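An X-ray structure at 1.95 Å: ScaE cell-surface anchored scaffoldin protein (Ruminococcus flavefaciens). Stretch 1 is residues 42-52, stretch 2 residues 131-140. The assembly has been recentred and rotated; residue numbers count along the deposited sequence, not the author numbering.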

# COMPACT_ATOMS: atom_id res chain seq x y z
N THR A 42 -3.79 -19.84 -10.75
CA THR A 42 -3.54 -20.94 -11.70
C THR A 42 -3.47 -20.34 -13.10
O THR A 42 -4.09 -19.32 -13.37
CB THR A 42 -4.65 -22.01 -11.67
OG1 THR A 42 -5.85 -21.48 -12.24
CG2 THR A 42 -4.93 -22.46 -10.25
N ALA A 43 -2.71 -20.98 -13.98
CA ALA A 43 -2.70 -20.58 -15.38
C ALA A 43 -4.12 -20.61 -15.95
O ALA A 43 -4.48 -19.80 -16.82
CB ALA A 43 -1.79 -21.48 -16.15
N ALA A 44 -4.96 -21.50 -15.43
CA ALA A 44 -6.31 -21.65 -15.96
C ALA A 44 -7.16 -20.43 -15.64
O ALA A 44 -7.88 -19.94 -16.51
CB ALA A 44 -6.97 -22.92 -15.38
N GLU A 45 -7.07 -19.93 -14.41
CA GLU A 45 -7.95 -18.84 -14.00
C GLU A 45 -7.37 -17.46 -14.31
O GLU A 45 -8.12 -16.48 -14.29
CB GLU A 45 -8.27 -18.93 -12.50
CG GLU A 45 -7.05 -18.62 -11.64
CD GLU A 45 -7.30 -18.78 -10.16
OE1 GLU A 45 -8.41 -18.43 -9.71
OE2 GLU A 45 -6.38 -19.25 -9.46
N ALA A 46 -6.07 -17.38 -14.60
CA ALA A 46 -5.38 -16.06 -14.65
C ALA A 46 -5.88 -15.08 -15.70
O ALA A 46 -6.13 -13.92 -15.36
CB ALA A 46 -3.84 -16.22 -14.73
N PRO A 47 -6.01 -15.52 -16.98
CA PRO A 47 -6.36 -14.55 -18.01
C PRO A 47 -7.66 -13.82 -17.70
O PRO A 47 -8.67 -14.47 -17.40
CB PRO A 47 -6.49 -15.42 -19.29
CG PRO A 47 -5.51 -16.56 -19.03
CD PRO A 47 -5.79 -16.86 -17.57
N ASN A 48 -7.62 -12.49 -17.72
CA ASN A 48 -8.77 -11.61 -17.37
C ASN A 48 -9.28 -11.69 -15.93
O ASN A 48 -10.33 -11.13 -15.64
CB ASN A 48 -9.97 -11.81 -18.32
CG ASN A 48 -9.58 -11.67 -19.75
OD1 ASN A 48 -9.05 -10.65 -20.17
ND2 ASN A 48 -9.84 -12.71 -20.53
N ALA A 49 -8.56 -12.38 -15.05
CA ALA A 49 -8.96 -12.49 -13.66
C ALA A 49 -9.04 -11.11 -12.99
O ALA A 49 -8.18 -10.26 -13.19
CB ALA A 49 -8.04 -13.39 -12.90
N LYS A 50 -10.12 -10.89 -12.24
CA LYS A 50 -10.28 -9.66 -11.47
C LYS A 50 -9.91 -10.04 -10.04
O LYS A 50 -10.59 -10.83 -9.38
CB LYS A 50 -11.69 -9.14 -11.56
CG LYS A 50 -11.99 -8.51 -12.90
CD LYS A 50 -13.41 -8.01 -12.97
CE LYS A 50 -13.61 -7.21 -14.27
NZ LYS A 50 -15.04 -6.76 -14.43
N VAL A 51 -8.77 -9.51 -9.59
CA VAL A 51 -8.17 -9.99 -8.37
C VAL A 51 -8.34 -8.93 -7.26
O VAL A 51 -7.92 -7.78 -7.42
CB VAL A 51 -6.65 -10.33 -8.58
CG1 VAL A 51 -6.06 -10.89 -7.31
CG2 VAL A 51 -6.45 -11.34 -9.72
N THR A 52 -8.92 -9.34 -6.14
CA THR A 52 -8.97 -8.48 -4.95
C THR A 52 -7.60 -8.41 -4.27
O THR A 52 -7.04 -9.43 -3.87
CB THR A 52 -10.02 -8.98 -3.95
OG1 THR A 52 -11.30 -8.88 -4.57
CG2 THR A 52 -10.01 -8.10 -2.66
N LEU A 131 -7.55 -5.47 -9.23
CA LEU A 131 -6.72 -5.34 -10.41
C LEU A 131 -7.07 -6.48 -11.34
O LEU A 131 -7.24 -7.62 -10.91
CB LEU A 131 -5.21 -5.39 -10.06
CG LEU A 131 -4.71 -4.19 -9.26
CD1 LEU A 131 -3.25 -4.36 -8.87
CD2 LEU A 131 -4.89 -2.90 -10.06
N GLN A 132 -7.19 -6.17 -12.62
CA GLN A 132 -7.48 -7.20 -13.60
C GLN A 132 -6.23 -7.61 -14.42
O GLN A 132 -5.49 -6.78 -14.94
CB GLN A 132 -8.66 -6.79 -14.49
CG GLN A 132 -9.05 -7.89 -15.52
CD GLN A 132 -10.25 -7.49 -16.37
OE1 GLN A 132 -10.39 -6.33 -16.74
NE2 GLN A 132 -11.12 -8.46 -16.68
N VAL A 133 -6.01 -8.90 -14.48
CA VAL A 133 -4.87 -9.52 -15.17
C VAL A 133 -5.16 -9.54 -16.68
O VAL A 133 -6.31 -9.69 -17.09
CB VAL A 133 -4.72 -10.95 -14.62
CG1 VAL A 133 -3.66 -11.75 -15.36
CG2 VAL A 133 -4.41 -10.89 -13.11
N PRO A 134 -4.13 -9.30 -17.51
CA PRO A 134 -4.41 -9.26 -18.97
C PRO A 134 -4.82 -10.59 -19.61
O PRO A 134 -4.56 -11.67 -19.06
CB PRO A 134 -3.09 -8.78 -19.58
CG PRO A 134 -2.04 -9.11 -18.54
CD PRO A 134 -2.72 -8.98 -17.20
N ALA A 135 -5.45 -10.52 -20.78
CA ALA A 135 -5.95 -11.72 -21.44
C ALA A 135 -4.79 -12.64 -21.88
O ALA A 135 -4.97 -13.85 -22.04
CB ALA A 135 -6.86 -11.33 -22.63
N ASP A 136 -3.58 -12.10 -21.98
CA ASP A 136 -2.45 -12.90 -22.47
C ASP A 136 -1.60 -13.52 -21.37
O ASP A 136 -0.55 -14.07 -21.67
CB ASP A 136 -1.58 -12.06 -23.44
CG ASP A 136 -0.92 -10.86 -22.77
OD1 ASP A 136 -1.37 -10.46 -21.67
OD2 ASP A 136 0.05 -10.32 -23.34
N ALA A 137 -2.04 -13.44 -20.12
CA ALA A 137 -1.25 -13.96 -19.00
C ALA A 137 -0.88 -15.43 -19.22
O ALA A 137 -1.73 -16.24 -19.63
CB ALA A 137 -2.02 -13.81 -17.68
N GLN A 138 0.38 -15.74 -18.90
CA GLN A 138 0.98 -17.08 -19.08
C GLN A 138 1.60 -17.58 -17.78
O GLN A 138 2.09 -16.76 -16.99
CB GLN A 138 2.10 -17.03 -20.14
CG GLN A 138 1.67 -16.70 -21.55
CD GLN A 138 0.72 -17.73 -22.10
OE1 GLN A 138 0.92 -18.95 -21.91
NE2 GLN A 138 -0.35 -17.27 -22.75
N PRO A 139 1.70 -18.93 -17.61
CA PRO A 139 2.39 -19.50 -16.45
C PRO A 139 3.73 -18.82 -16.29
O PRO A 139 4.40 -18.56 -17.29
CB PRO A 139 2.64 -20.97 -16.85
CG PRO A 139 1.57 -21.29 -17.86
CD PRO A 139 1.23 -19.97 -18.55
N GLY A 140 4.09 -18.50 -15.05
CA GLY A 140 5.33 -17.78 -14.77
C GLY A 140 5.22 -16.25 -14.75
O GLY A 140 6.09 -15.59 -14.17
O HOH W 1 -2.24 -18.72 -18.41
O HOH W 2 -7.91 -8.23 -18.92

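V133 lies at the apolar centre of this contact. Its CA-to-CB bond points toward the other stretch, and its two methyl groups have different closest neighbours. V133 CG2 lies 4.0 Å from V51 CG2 and 4.4 Å from A49 CB, while CG1 approaches the carbonyl oxygen of A46, with 3.3 Å between V133 CG1 and A46 O. Valine suits such a place, since its two methyls branch directly from CB, close to its own backbone. Alanine methyls and a proline ring extend the apolar contact along the loops: A46 CB rests 4.2 Å from A137 CB, and A43 CB lies 3.8 Å from P139 CG. Alanine suits these places: with CA atoms 5.3 Å apart for A43 and P139 and 6.4 Å apart for A46 and A137, a single methyl already reaches its partner.

Around this centre the backbones join as a short antiparallel ladder. V51 and L131 form a hydrogen-bonded pair, with V51 N donating to L131 O at 2.8 Å and L131 N returning the bond to V51 O at 3.0 Å. Their side chains share one face of the sheet and are buried, as suits aliphatic residues. K50 and Q132, a non-hydrogen-bonded pair, occupy the other face, where long polar side chains can remain partly in solvent. Beyond them, V133 N donates to A49 O at 2.9 Å; the same oxygen receives a CA-H...O contact from Q132 CA at 3.2 Å.

The type II turn from A46 to A49 then bends stretch 1 at the end of the ladder. P47 fits the second position of this turn, its ring holding phi at -57°, while N48 takes the third with a positive phi of 64°, a conformation asparagine tolerates better than most residues. A49 N closes the turn on A46 O at 2.9 Å. The facing type I turn, P134 to A137, brings P134 O within 3.6 Å of P47 CA in a CA-H...O contact and lets it accept a weak hydrogen bond from N48 N at 3.4 Å.

At the polar edge, the extended side chain of Q132 reaches back to the turn, and its NE2 donates to N48 O at 3.0 Å with a nearly straight angle of 170°. Glutamine thus supplies both the length and the amide donor needed to reach a backbone carbonyl. Water completes the edge: one molecule donates to N48 OD1 at 3.0 Å and V133 O at 2.8 Å. At the far end, near A43 and P139, another bridges A43 O and A137 O at 3.0 and 2.8 Å.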